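Local atomic coordinates of BauA (Acinetobacter baumannii, PDB entry 6HCP), a protein that takes up iron across the outer membrane as the TonB-dependent receptor for ferric preacinetobactin. Residues Gln42-Ser47 with Ser66-Tyr71; Thr60-Ile65 with Gly467-Ile472; Lys78-Val83 with Tyr128-Glu133; Asp115-Gly120 with Thr160-Thr165; Leu652-Arg657 with Ala671-Leu676. All coordinates share one frame; numbering follows the deposited sequence. Where two conformers were deposited one is given.

Interaction 1: Gln42-Ser47 with Ser66-Tyr71. With EDO (1,2-ethanediol), chain U; EDO (1,2-ethanediol), chain H; EDO (1,2-ethanediol), chain I.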
# COMPACT_ATOMS: atom_id res chain seq x y z
N GLN A 42 3.83 28.02 10.04
CA GLN A 42 4.40 27.46 8.80
C GLN A 42 4.64 28.55 7.73
O GLN A 42 5.42 28.32 6.81
CB GLN A 42 3.51 26.31 8.32
CG GLN A 42 3.68 25.10 9.24
CD GLN A 42 2.68 24.02 8.96
OE1 GLN A 42 1.62 24.31 8.39
NE2 GLN A 42 3.08 22.77 9.23
N VAL A 43 4.03 29.71 7.92
CA VAL A 43 4.14 30.83 7.01
C VAL A 43 4.49 32.08 7.83
O VAL A 43 4.03 32.23 8.98
CB VAL A 43 2.82 30.99 6.26
CG1 VAL A 43 2.65 32.35 5.61
CG2 VAL A 43 2.66 29.87 5.23
N ALA A 44 5.28 32.97 7.25
CA ALA A 44 5.68 34.24 7.90
C ALA A 44 4.78 35.38 7.40
O ALA A 44 4.10 35.27 6.39
CB ALA A 44 7.13 34.50 7.64
N THR A 45 4.80 36.50 8.14
CA THR A 45 3.85 37.57 7.89
C THR A 45 4.45 38.64 6.97
O THR A 45 3.76 39.58 6.60
CB THR A 45 3.41 38.22 9.21
OG1 THR A 45 4.61 38.57 9.91
CG2 THR A 45 2.57 37.30 10.06
N SER A 46 5.75 38.53 6.69
CA SER A 46 6.41 39.48 5.80
C SER A 46 7.35 38.73 4.86
O SER A 46 7.76 37.59 5.14
CB SER A 46 7.16 40.53 6.60
OG SER A 46 8.23 39.94 7.29
N SER A 47 7.78 39.42 3.80
CA SER A 47 8.79 38.90 2.91
C SER A 47 9.56 40.06 2.28
O SER A 47 9.16 41.24 2.36
CB SER A 47 8.17 38.00 1.85
OG SER A 47 7.37 38.77 0.95
N SER A 66 5.76 33.38 2.26
CA SER A 66 7.01 32.99 2.88
C SER A 66 6.79 31.78 3.79
O SER A 66 6.00 31.85 4.72
CB SER A 66 7.59 34.13 3.65
OG SER A 66 8.74 33.73 4.37
N TYR A 67 7.52 30.70 3.50
CA TYR A 67 7.45 29.46 4.28
C TYR A 67 8.56 29.48 5.33
O TYR A 67 9.70 29.84 5.04
CB TYR A 67 7.62 28.25 3.38
CG TYR A 67 6.61 28.17 2.27
CD1 TYR A 67 5.31 27.74 2.52
CD2 TYR A 67 6.92 28.56 0.97
CE1 TYR A 67 4.35 27.75 1.52
CE2 TYR A 67 5.96 28.58 -0.03
CZ TYR A 67 4.70 28.06 0.22
OH TYR A 67 3.72 28.14 -0.73
N THR A 68 8.25 28.96 6.52
CA THR A 68 9.24 28.88 7.62
C THR A 68 10.02 27.57 7.55
O THR A 68 9.58 26.57 6.96
CB THR A 68 8.56 29.04 8.99
OG1 THR A 68 7.74 27.88 9.21
CG2 THR A 68 7.71 30.29 9.09
N ASP A 69 11.14 27.56 8.27
CA ASP A 69 11.93 26.38 8.45
C ASP A 69 11.12 25.27 9.15
O ASP A 69 11.40 24.11 8.93
CB ASP A 69 13.26 26.67 9.15
CG ASP A 69 13.18 27.39 10.49
OD1 ASP A 69 12.15 28.03 10.80
OD2 ASP A 69 14.15 27.29 11.23
N LYS A 70 10.14 25.64 9.98
CA LYS A 70 9.28 24.63 10.62
C LYS A 70 8.48 23.88 9.54
O LYS A 70 8.39 22.65 9.55
CB LYS A 70 8.36 25.29 11.66
CG LYS A 70 7.35 24.34 12.33
CD LYS A 70 7.98 23.07 12.89
CE LYS A 70 7.16 22.36 13.95
NZ LYS A 70 5.80 22.01 13.46
N TYR A 71 7.94 24.62 8.55
CA TYR A 71 7.23 23.99 7.41
C TYR A 71 8.17 23.07 6.63
O TYR A 71 7.83 21.93 6.32
CB TYR A 71 6.61 25.04 6.49
CG TYR A 71 5.79 24.46 5.37
CD1 TYR A 71 4.63 23.76 5.63
CD2 TYR A 71 6.21 24.56 4.05
CE1 TYR A 71 3.84 23.26 4.60
CE2 TYR A 71 5.44 24.08 3.01
CZ TYR A 71 4.25 23.42 3.29
OH TYR A 71 3.49 22.92 2.26
C1 EDO U . -0.28 27.43 8.46
O1 EDO U . -0.84 27.23 7.14
C2 EDO U . 0.49 28.74 8.42
O2 EDO U . 1.40 28.82 9.49
C1 EDO H . 4.22 37.02 3.27
O1 EDO H . 3.64 38.31 3.02
C2 EDO H . 3.12 35.96 3.42
O2 EDO H . 3.72 34.66 3.61
C1 EDO I . -1.02 23.25 6.65
O1 EDO I . -0.23 24.47 6.86
C2 EDO I . -0.59 22.44 5.42
O2 EDO I . 0.64 21.75 5.60
O HOH W 1 9.83 35.91 5.28

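Interaction 2: Thr60-Ile65 with Gly467-Ile472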
# COMPACT_ATOMS: atom_id res chain seq x y z
N THR A 60 1.74 44.60 0.79
CA THR A 60 2.54 44.18 -0.38
C THR A 60 1.63 44.06 -1.59
O THR A 60 0.75 43.19 -1.63
CB THR A 60 3.25 42.86 -0.11
OG1 THR A 60 4.12 42.99 1.01
CG2 THR A 60 4.07 42.39 -1.30
N PRO A 61 1.80 44.91 -2.63
CA PRO A 61 0.95 44.88 -3.81
C PRO A 61 1.46 43.88 -4.85
O PRO A 61 1.49 44.15 -6.05
CB PRO A 61 1.03 46.31 -4.33
CG PRO A 61 2.45 46.71 -4.00
CD PRO A 61 2.78 46.01 -2.69
N PHE A 62 1.78 42.68 -4.35
CA PHE A 62 2.23 41.53 -5.13
C PHE A 62 1.73 40.29 -4.40
O PHE A 62 1.43 40.38 -3.20
CB PHE A 62 3.76 41.49 -5.20
CG PHE A 62 4.39 42.66 -5.90
CD1 PHE A 62 4.45 42.72 -7.28
CD2 PHE A 62 4.88 43.74 -5.17
CE1 PHE A 62 4.93 43.86 -7.91
CE2 PHE A 62 5.38 44.85 -5.80
CZ PHE A 62 5.40 44.91 -7.17
N ASN A 63 1.59 39.18 -5.13
CA ASN A 63 1.22 37.91 -4.54
C ASN A 63 2.48 37.21 -4.03
O ASN A 63 3.36 36.80 -4.81
CB ASN A 63 0.42 37.09 -5.57
CG ASN A 63 -0.22 35.85 -4.98
OD1 ASN A 63 0.27 35.29 -4.01
ND2 ASN A 63 -1.35 35.44 -5.53
N THR A 64 2.62 37.19 -2.70
CA THR A 64 3.82 36.75 -2.01
C THR A 64 3.45 35.70 -0.95
O THR A 64 2.35 35.71 -0.40
CB THR A 64 4.52 37.90 -1.29
OG1 THR A 64 3.57 38.53 -0.42
CG2 THR A 64 5.12 38.89 -2.27
N ILE A 65 4.39 34.79 -0.69
CA ILE A 65 4.26 33.86 0.42
C ILE A 65 5.65 33.53 0.94
O ILE A 65 6.62 33.52 0.18
CB ILE A 65 3.48 32.59 -0.00
CG1 ILE A 65 3.25 31.68 1.21
CG2 ILE A 65 4.21 31.85 -1.11
CD1 ILE A 65 1.90 31.07 1.29
N GLY A 467 8.12 50.30 -13.14
CA GLY A 467 7.12 49.57 -12.39
C GLY A 467 6.26 50.54 -11.60
O GLY A 467 6.72 51.64 -11.22
N VAL A 468 4.98 50.18 -11.46
CA VAL A 468 4.08 50.96 -10.63
C VAL A 468 3.14 49.99 -9.91
O VAL A 468 2.73 48.97 -10.46
CB VAL A 468 3.31 51.99 -11.46
CG1 VAL A 468 2.57 51.35 -12.62
CG2 VAL A 468 2.34 52.80 -10.61
N ALA A 469 2.87 50.27 -8.64
CA ALA A 469 1.97 49.45 -7.87
C ALA A 469 1.16 50.35 -6.93
O ALA A 469 1.66 51.34 -6.41
CB ALA A 469 2.76 48.43 -7.08
N LEU A 470 -0.10 49.98 -6.72
CA LEU A 470 -1.00 50.72 -5.86
C LEU A 470 -1.64 49.74 -4.89
O LEU A 470 -2.17 48.70 -5.30
CB LEU A 470 -2.06 51.41 -6.73
CG LEU A 470 -3.14 52.18 -5.97
CD1 LEU A 470 -2.50 53.28 -5.13
CD2 LEU A 470 -4.15 52.74 -6.95
N LEU A 471 -1.59 50.09 -3.60
CA LEU A 471 -2.25 49.31 -2.58
C LEU A 471 -3.17 50.21 -1.74
O LEU A 471 -2.76 51.27 -1.31
CB LEU A 471 -1.19 48.66 -1.70
CG LEU A 471 -1.79 47.72 -0.66
CD1 LEU A 471 -1.06 46.40 -0.62
CD2 LEU A 471 -1.83 48.39 0.70
N ILE A 472 -4.42 49.76 -1.57
CA ILE A 472 -5.41 50.43 -0.75
C ILE A 472 -5.82 49.49 0.40
O ILE A 472 -6.29 48.37 0.17
CB ILE A 472 -6.62 50.86 -1.58
CG1 ILE A 472 -6.22 51.84 -2.69
CG2 ILE A 472 -7.70 51.44 -0.66
CD1 ILE A 472 -7.29 52.04 -3.74

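Interaction 3: Lys78-Val83 with Tyr128-Glu133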
# COMPACT_ATOMS: atom_id res chain seq x y z
N LYS A 78 13.33 17.92 0.63
CA LYS A 78 14.67 17.56 0.20
C LYS A 78 15.21 18.60 -0.80
O LYS A 78 16.38 18.57 -1.16
CB LYS A 78 14.62 16.17 -0.43
CG LYS A 78 14.11 15.05 0.47
CD LYS A 78 15.18 14.49 1.41
CE LYS A 78 14.69 13.37 2.32
NZ LYS A 78 13.77 13.88 3.37
N ASP A 79 14.32 19.45 -1.33
CA ASP A 79 14.71 20.49 -2.28
C ASP A 79 13.67 21.60 -2.24
O ASP A 79 12.73 21.55 -1.46
CB ASP A 79 14.93 19.90 -3.68
CG ASP A 79 13.68 19.33 -4.35
OD1 ASP A 79 12.58 19.72 -3.96
OD2 ASP A 79 13.84 18.44 -5.22
N ILE A 80 13.92 22.69 -2.98
CA ILE A 80 13.09 23.87 -2.87
C ILE A 80 11.70 23.59 -3.44
O ILE A 80 10.71 24.07 -2.91
CB ILE A 80 13.77 25.08 -3.54
CG1 ILE A 80 15.08 25.43 -2.83
CG2 ILE A 80 12.80 26.25 -3.57
CD1 ILE A 80 14.93 25.66 -1.34
N THR A 81 11.64 22.75 -4.48
CA THR A 81 10.35 22.39 -5.11
C THR A 81 9.39 21.81 -4.06
O THR A 81 8.20 22.12 -4.05
CB THR A 81 10.56 21.37 -6.24
OG1 THR A 81 11.43 21.95 -7.22
CG2 THR A 81 9.26 20.97 -6.89
N GLU A 82 9.92 20.95 -3.20
CA GLU A 82 9.13 20.24 -2.17
C GLU A 82 8.64 21.21 -1.10
O GLU A 82 7.74 20.88 -0.35
CB GLU A 82 9.95 19.12 -1.55
CG GLU A 82 10.13 17.95 -2.50
CD GLU A 82 10.89 16.75 -1.96
OE1 GLU A 82 11.13 16.68 -0.74
OE2 GLU A 82 11.20 15.88 -2.78
N VAL A 83 9.22 22.43 -1.05
CA VAL A 83 8.69 23.47 -0.21
C VAL A 83 7.61 24.26 -0.95
O VAL A 83 6.56 24.55 -0.40
CB VAL A 83 9.81 24.41 0.29
CG1 VAL A 83 9.24 25.47 1.21
CG2 VAL A 83 10.93 23.65 0.99
N TYR A 128 21.47 24.15 -9.64
CA TYR A 128 20.40 23.31 -10.20
C TYR A 128 19.49 22.69 -9.12
O TYR A 128 18.36 22.32 -9.43
CB TYR A 128 20.98 22.19 -11.06
CG TYR A 128 21.34 22.55 -12.48
CD1 TYR A 128 20.66 23.53 -13.19
CD2 TYR A 128 22.41 21.93 -13.09
CE1 TYR A 128 20.96 23.80 -14.51
CE2 TYR A 128 22.69 22.15 -14.43
CZ TYR A 128 22.01 23.13 -15.12
OH TYR A 128 22.35 23.36 -16.41
N ARG A 129 20.02 22.42 -7.93
CA ARG A 129 19.17 21.88 -6.85
C ARG A 129 19.72 22.34 -5.50
O ARG A 129 20.91 22.29 -5.28
CB ARG A 129 19.09 20.35 -6.91
CG ARG A 129 18.29 19.71 -5.78
CD ARG A 129 17.54 18.47 -6.25
NE ARG A 129 18.43 17.49 -6.83
CZ ARG A 129 18.33 16.98 -8.04
NH1 ARG A 129 17.17 17.02 -8.71
NH2 ARG A 129 19.35 16.29 -8.51
N THR A 130 18.81 22.78 -4.63
CA THR A 130 19.14 23.31 -3.34
C THR A 130 18.42 22.51 -2.26
O THR A 130 17.20 22.59 -2.15
CB THR A 130 18.81 24.81 -3.25
OG1 THR A 130 19.60 25.49 -4.23
CG2 THR A 130 19.10 25.38 -1.88
N SER A 131 19.20 21.88 -1.36
CA SER A 131 18.63 21.27 -0.15
C SER A 131 18.43 22.35 0.90
O SER A 131 19.24 23.26 1.05
CB SER A 131 19.49 20.11 0.35
OG SER A 131 18.75 19.29 1.26
N PRO A 132 17.25 22.41 1.55
CA PRO A 132 16.89 23.62 2.28
C PRO A 132 17.27 23.74 3.77
O PRO A 132 16.76 24.66 4.45
CB PRO A 132 15.36 23.62 2.19
CG PRO A 132 14.99 22.16 2.11
CD PRO A 132 16.10 21.51 1.33
N GLU A 133 18.25 22.96 4.23
CA GLU A 133 18.57 22.89 5.68
C GLU A 133 19.13 24.22 6.20
O GLU A 133 19.08 24.47 7.39
CB GLU A 133 19.56 21.77 5.97
CG GLU A 133 18.91 20.40 5.98
CD GLU A 133 18.77 19.77 4.60
OE1 GLU A 133 19.20 20.41 3.59
OE2 GLU A 133 18.32 18.61 4.54
O HOH W 2 14.42 17.70 -7.81

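Interaction 4: Asp115-Gly120 with Thr160-Thr165. With EDO (1,2-ethanediol), chain P.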
# COMPACT_ATOMS: atom_id res chain seq x y z
N ASP A 115 18.13 31.39 -10.87
CA ASP A 115 17.61 32.74 -10.65
C ASP A 115 17.11 32.94 -9.22
O ASP A 115 16.42 33.92 -8.93
CB ASP A 115 16.52 33.07 -11.67
CG ASP A 115 17.06 33.26 -13.08
OD1 ASP A 115 18.30 33.36 -13.20
OD2 ASP A 115 16.27 33.24 -14.04
N MET A 116 17.41 32.01 -8.31
CA MET A 116 17.02 32.23 -6.92
C MET A 116 17.97 33.25 -6.28
O MET A 116 19.15 33.28 -6.62
CB MET A 116 17.10 30.92 -6.12
CG MET A 116 16.23 29.83 -6.70
SD MET A 116 16.20 28.44 -5.51
CE MET A 116 17.90 27.90 -5.56
N SER A 117 17.46 33.99 -5.30
CA SER A 117 18.29 34.88 -4.52
C SER A 117 18.52 34.30 -3.13
O SER A 117 17.74 33.46 -2.65
CB SER A 117 17.71 36.26 -4.48
OG SER A 117 16.38 36.28 -4.01
N MET A 118 19.64 34.71 -2.52
CA MET A 118 19.97 34.39 -1.13
C MET A 118 20.10 35.69 -0.34
O MET A 118 20.89 36.54 -0.72
CB MET A 118 21.26 33.59 -1.00
CG MET A 118 21.55 33.19 0.46
SD MET A 118 23.10 32.28 0.64
CE MET A 118 22.75 30.80 -0.30
N ASN A 119 19.17 35.92 0.60
CA ASN A 119 19.10 37.17 1.34
C ASN A 119 19.08 38.34 0.35
O ASN A 119 19.73 39.38 0.58
CB ASN A 119 20.28 37.28 2.30
CG ASN A 119 20.31 36.16 3.33
OD1 ASN A 119 19.27 35.81 3.88
ND2 ASN A 119 21.49 35.63 3.60
N GLY A 120 18.37 38.16 -0.77
CA GLY A 120 18.13 39.24 -1.74
C GLY A 120 19.18 39.32 -2.85
O GLY A 120 19.01 40.12 -3.77
N THR A 160 10.12 35.11 -8.32
CA THR A 160 11.39 35.11 -7.62
C THR A 160 11.26 34.30 -6.32
O THR A 160 10.35 34.55 -5.52
CB THR A 160 11.91 36.53 -7.37
OG1 THR A 160 12.03 37.20 -8.63
CG2 THR A 160 13.24 36.53 -6.63
N VAL A 161 12.19 33.38 -6.14
CA VAL A 161 12.35 32.60 -4.95
C VAL A 161 13.54 33.17 -4.18
O VAL A 161 14.66 33.19 -4.72
CB VAL A 161 12.57 31.12 -5.28
CG1 VAL A 161 12.77 30.29 -4.02
CG2 VAL A 161 11.44 30.58 -6.14
N ASN A 162 13.29 33.62 -2.95
CA ASN A 162 14.31 34.24 -2.11
C ASN A 162 14.52 33.36 -0.87
O ASN A 162 13.56 33.08 -0.14
CB ASN A 162 13.93 35.66 -1.72
CG ASN A 162 14.99 36.36 -0.90
OD1 ASN A 162 16.18 36.30 -1.24
ND2 ASN A 162 14.60 36.91 0.25
N LEU A 163 15.76 32.90 -0.69
CA LEU A 163 16.10 32.01 0.41
C LEU A 163 16.80 32.82 1.49
O LEU A 163 17.81 33.51 1.22
CB LEU A 163 17.01 30.89 -0.10
CG LEU A 163 16.50 30.15 -1.34
CD1 LEU A 163 17.45 29.03 -1.73
CD2 LEU A 163 15.10 29.59 -1.13
N VAL A 164 16.19 32.83 2.68
CA VAL A 164 16.67 33.61 3.81
C VAL A 164 17.43 32.66 4.74
O VAL A 164 16.88 31.64 5.17
CB VAL A 164 15.49 34.28 4.54
CG1 VAL A 164 15.94 35.04 5.79
CG2 VAL A 164 14.70 35.19 3.61
N THR A 165 18.70 32.95 4.98
CA THR A 165 19.56 32.04 5.73
C THR A 165 19.26 32.13 7.23
O THR A 165 18.59 33.07 7.70
CB THR A 165 21.04 32.31 5.46
OG1 THR A 165 21.30 33.67 5.80
CG2 THR A 165 21.42 32.03 4.02
C1 EDO P . 19.80 42.75 -1.22
O1 EDO P . 19.92 44.09 -0.74
C2 EDO P . 21.18 42.13 -1.38
O2 EDO P . 21.48 41.37 -0.20
O HOH W 3 13.85 32.93 -8.46
O HOH W 4 13.99 35.64 -10.43

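Interaction 5: Leu652-Arg657 with Ala671-Leu676. With EDO (1,2-ethanediol), chain K.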
# COMPACT_ATOMS: atom_id res chain seq x y z
N LEU A 652 -2.09 12.09 -3.87
CA LEU A 652 -2.37 12.17 -2.46
C LEU A 652 -1.07 11.98 -1.69
O LEU A 652 -0.28 11.11 -2.02
CB LEU A 652 -3.36 11.08 -2.05
CG LEU A 652 -4.72 11.11 -2.73
CD1 LEU A 652 -5.59 9.97 -2.18
CD2 LEU A 652 -5.41 12.44 -2.53
N ASP A 653 -0.96 12.70 -0.57
CA ASP A 653 0.12 12.50 0.38
C ASP A 653 -0.51 12.41 1.79
O ASP A 653 -1.50 13.06 2.06
CB ASP A 653 1.16 13.63 0.31
CG ASP A 653 1.50 14.10 -1.09
OD1 ASP A 653 1.93 13.24 -1.92
OD2 ASP A 653 1.43 15.34 -1.32
N VAL A 654 0.15 11.70 2.69
CA VAL A 654 -0.29 11.66 4.09
C VAL A 654 0.93 11.71 5.00
O VAL A 654 2.02 11.30 4.63
CB VAL A 654 -1.12 10.39 4.39
CG1 VAL A 654 -2.46 10.45 3.69
CG2 VAL A 654 -0.35 9.13 4.03
N GLY A 655 0.70 12.14 6.24
CA GLY A 655 1.76 12.15 7.20
C GLY A 655 1.26 12.12 8.63
O GLY A 655 0.10 12.41 8.89
N ALA A 656 2.18 11.85 9.54
CA ALA A 656 1.92 12.00 10.96
C ALA A 656 3.18 12.55 11.63
O ALA A 656 4.32 12.24 11.23
CB ALA A 656 1.48 10.68 11.56
N ARG A 657 2.96 13.33 12.69
CA ARG A 657 4.01 13.92 13.47
C ARG A 657 3.65 13.77 14.96
O ARG A 657 2.52 13.96 15.33
CB ARG A 657 4.13 15.40 13.10
CG ARG A 657 5.23 16.18 13.80
CD ARG A 657 5.52 17.49 13.05
NE ARG A 657 4.43 18.46 13.11
CZ ARG A 657 3.72 18.90 12.08
NH1 ARG A 657 2.88 19.90 12.27
NH2 ARG A 657 3.75 18.30 10.90
N ALA A 671 6.67 11.14 9.94
CA ALA A 671 6.48 10.12 8.95
C ALA A 671 5.64 10.73 7.82
O ALA A 671 4.61 11.32 8.10
CB ALA A 671 5.78 8.91 9.54
N ASN A 672 6.07 10.49 6.57
CA ASN A 672 5.38 11.03 5.39
C ASN A 672 5.41 9.98 4.28
O ASN A 672 6.41 9.29 4.09
CB ASN A 672 6.01 12.31 4.86
CG ASN A 672 5.86 13.47 5.80
OD1 ASN A 672 6.62 13.58 6.77
ND2 ASN A 672 4.72 14.14 5.68
N ILE A 673 4.27 9.86 3.58
CA ILE A 673 4.19 9.13 2.34
C ILE A 673 3.72 10.12 1.27
O ILE A 673 2.65 10.68 1.39
CB ILE A 673 3.22 7.92 2.42
CG1 ILE A 673 3.51 7.02 3.62
CG2 ILE A 673 3.27 7.14 1.11
CD1 ILE A 673 2.53 5.88 3.79
N TYR A 674 4.53 10.25 0.22
CA TYR A 674 4.18 11.07 -0.94
C TYR A 674 3.74 10.14 -2.08
O TYR A 674 4.35 9.09 -2.29
CB TYR A 674 5.39 11.94 -1.29
CG TYR A 674 5.65 13.05 -0.30
CD1 TYR A 674 4.86 14.18 -0.29
CD2 TYR A 674 6.60 12.91 0.70
CE1 TYR A 674 4.98 15.14 0.70
CE2 TYR A 674 6.78 13.90 1.66
CZ TYR A 674 5.96 15.01 1.68
OH TYR A 674 6.11 16.00 2.60
N ASN A 675 2.85 10.64 -2.93
CA ASN A 675 2.23 9.87 -4.00
C ASN A 675 1.77 8.51 -3.42
O ASN A 675 2.19 7.45 -3.86
CB ASN A 675 3.15 9.70 -5.21
CG ASN A 675 2.41 9.11 -6.39
OD1 ASN A 675 1.19 8.96 -6.34
ND2 ASN A 675 3.14 8.77 -7.45
N LEU A 676 0.90 8.58 -2.42
CA LEU A 676 0.53 7.37 -1.68
C LEU A 676 -0.20 6.36 -2.56
O LEU A 676 -0.11 5.16 -2.30
CB LEU A 676 -0.24 7.75 -0.42
CG LEU A 676 -1.73 8.03 -0.54
CD1 LEU A 676 -2.54 6.78 -0.26
CD2 LEU A 676 -2.13 9.12 0.46
C1 EDO K . 5.25 15.13 9.30
O1 EDO K . 5.57 16.52 9.67
C2 EDO K . 3.74 15.05 9.03
O2 EDO K . 3.38 15.84 7.88
O HOH W 5 -1.17 9.54 -5.01
O HOH W 6 3.26 13.70 3.29

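Interaction 1: Gln42-Ser47 with Ser66-Tyr71
Gln-42 lies across Thr-68 and Tyr-71 where strand 64-68, the edge strand of the plug's mixed sheet, gives way to helix 69-75. Val-43 and Tyr-67 form a single beta bridge, with a main-chain bond on either side of it. Thr-68 N donates to Gln-42 O at 2.9 Å from well above the carbonyl plane (49° out of it), and Ala-44 N reaches Ser-66 O at 2.9 Å. The Gln-42 side chain sets off with CG anti to its carbonyl carbon (chi1 -72°) and then runs extended, crossing Tyr-71 at about a right angle. CB of Gln-42 meets CB of Tyr-71 at 3.8 Å; further out, Gln-42 CD comes to 3.9 Å from Tyr-71 CD1, at the edge of the ring, with amide and ring planes 76° apart. The far end of the amide is held by Asp-74, which takes a bond from NE2. Thr-68 occupies the N-cap: its OG1 accepts a weak bond from Tyr-71 N at 3.3 Å, while its stronger partner is Gly-41 O. The methyl CG2 of Thr-68 also packs against the Gln-42 carbonyl group. Beyond the bridge, Ala-44 CB sits 3.7 Å from Ser-66 OG. That hydroxyl donates to a water at 2.6 Å, and the water in turn donates a hydrogen bond to Ser-46 O at 2.7 Å.

Interaction 2: Thr60-Ile65 with Gly467-Ile472
Plug meets barrel wall here: the ring of Pro-61, in the plug loop that leads into strand 64-68, presses against Ala-469 and Leu-471 of barrel strand 461-473. Pro-61 CG lies 3.5 Å from Ala-469 CB, and its neighbour Pro-61 CB is 3.9 Å from the same methyl, so two ring carbons share the one small side chain. Two residues along the strand, on the same side, Leu-471 CB stands 4.2 Å from Pro-61 CB. The leucine CG is anti to its backbone N (chi1 -175°). Leu-471 CD1 lies 3.6 Å from Thr-60 N. Phe-62 adds a marginal touch, with CZ 4.4 Å from Ala-469 CB. Pro-61 is the centre of an inverse gamma turn (phi -87°, psi 48°), with a weak bond from Phe-62 N to Thr-60 O at 3.0 Å. In a TonB-dependent receptor the plug fills the barrel, and the strand alternates accordingly: Ala-469 and Leu-471 face the plug, whereas Leu-470 points away and touches a bound detergent molecule. The side chains that meet across the two segments are apolar. The carbonyls of the turn find their partners on neighbouring barrel strands: Lys-518 NZ donates to both Thr-60 O and Phe-62 O, and Asn-483 ND2 donates to Pro-61 O.

Interaction 3: Lys78-Val83 with Tyr128-Glu133
Ile-80 lies side by side with Thr-130, the two pointing the same way, and Ile-80 CG1, anti to its own carbonyl carbon (chi1 -63°), rests 3.8 Å from Thr-130 CB. Ile-80 CD1 is 4.1 Å from Pro-132 CB, these two side chains sliding past each other in opposite directions. The proline ring also covers the chain before the helix, its CD 3.7 Å from Lys-78 C. Between these patches Thr-130 O takes a CA-H contact from Asp-79 CA at 3.3 Å. Asp-79 does double duty. Its OD1 caps the coming helix by accepting from Glu-82 N at 3.0 Å, met nearly along the C-O axis; OD2 turns to Arg-129, but a water links it to NH1 and the charges stay apart, with OD2 5.0 Å from Arg-129 NE. The guanidinium's firmer partners are Asp-249 and Gly-99 O. At the other end Ser-131 OG donates to the syn lone pair of Glu-133 OE1 at 2.6 Å, and both residues are bonded to Arg-211 on barrel strand 202-212. The contact thus ties the turn leading into helix 81-84 to the loop before strand 135-142, while Ile-80 and Thr-130 pack on strand 159-165.

Interaction 4: Asp115-Gly120 with Thr160-Thr165
Asn-162 OD1 is gripped twice, by Ser-117 OG at 2.8 Å and by Gly-120 N at 2.9 Å, both coming from the same face of its amide plane. Asn-162 reaches this point with CG anti to its backbone N (chi1 -178°). Asn-119 makes a second two-bond clasp: OD1 accepts from Thr-165 N at 3.1 Å, and ND2 donates to Thr-165 OG1 at 3.0 Å, that oxygen lying only 5° out of the amide plane. The asparagine side chain thereby continues the strand pairing after its own backbone has turned away into a left-handed conformation (phi 52°). The main chains are parallel, with Ser-117 N bonded to Val-161 O, Leu-163 N to Ser-117 O and Asn-119 N to Leu-163 O. On the sheet face opposite Ser-117 and Asn-162, Met-118 lies level with Leu-163, and its CG crosses to within 3.7 Å of Thr-165 CG2. Met-116 CE, at the bent tip of its chain, is 4.0 Å from Leu-163 CD1. One shell out, Glu-139 takes the other end of the Asn-162 amide through ND2, and Asp-243 of the barrel wall is bonded to Thr-165 OG1. A water joins Asp-115 O to Val-161 N. In the plug's mixed sheet, strand 159-165 runs between antiparallel 135-142 and parallel 117-118, and the short strand 121-122 closes that side.

Interaction 5: Leu652-Arg657 with Ala671-Leu676
Leu-676 drives CD2 between Leu-652 and Val-654, 3.4 Å from Leu-652 CB, tighter than ordinary van der Waals contact, and 3.5 Å from Val-654 CG1. Its CG stands between the backbone N and the carbonyl carbon (chi1 82°), while Leu-676 N anchors the residue on Leu-652 O at 2.8 Å. Beside this knot Asp-653 OD1 accepts from Asn-675 N at 2.9 Å, just where the chain leaves the strand, and the carboxylate carbon CG lies 3.5 Å from Tyr-674 CD1, carboxylate and ring planes 59° apart. Tyr-674 OH is bonded to Lys-75 O of the plug. Leu-652 and Leu-676 also pack on Tyr-180 and Tyr-698 of the second subunit. Toward the other end the main chains stay paired, Val-654 with Ile-673 and Ala-656 with Ala-671; only side-chain packing is lighter. Next to Gly-655 small molecules take part: Asn-672 ND2 donates to a water at 2.8 Å and to an ethanediol O2 at 3.1 Å, while Arg-657 NH2 bonds the ethanediol's other hydroxyl. Asn-672 OD1 looks to Gln-76 of the plug. The axes run antiparallel at 178°, a beta hairpin of the TonB-dependent receptor barrel, one face toward the plug, the other outward, where Val-654 touches detergent, consistent with the membrane side.

How the interactions relate
Interactions 1, 3 and 4 lie within the plug, interaction 2 joins plug to barrel, and interaction 5 belongs to the barrel wall. The closest pair is 3 and 4, with centres 12 Å apart: Ile-80 CD1 meets Leu-163 CD2 at 3.9 Å, so the turn before the helix and the central sheet share an apolar core. Interactions 1 and 2 use the same strand, 64-68, and touch where Ser-47 OG lies 3.7 Å from Thr-64 CB. Tyr-67 and Tyr-71 of interaction 1 pack on Val-83 of interaction 3. Toward the wall, Lys-70 NZ comes within 3.8 Å of Arg-657 NH1, like charges whose salt-bridge partners are Asp-74 and Glu-614 respectively. Interactions 2 and 5, centres about 35 Å apart, each touch bound detergent.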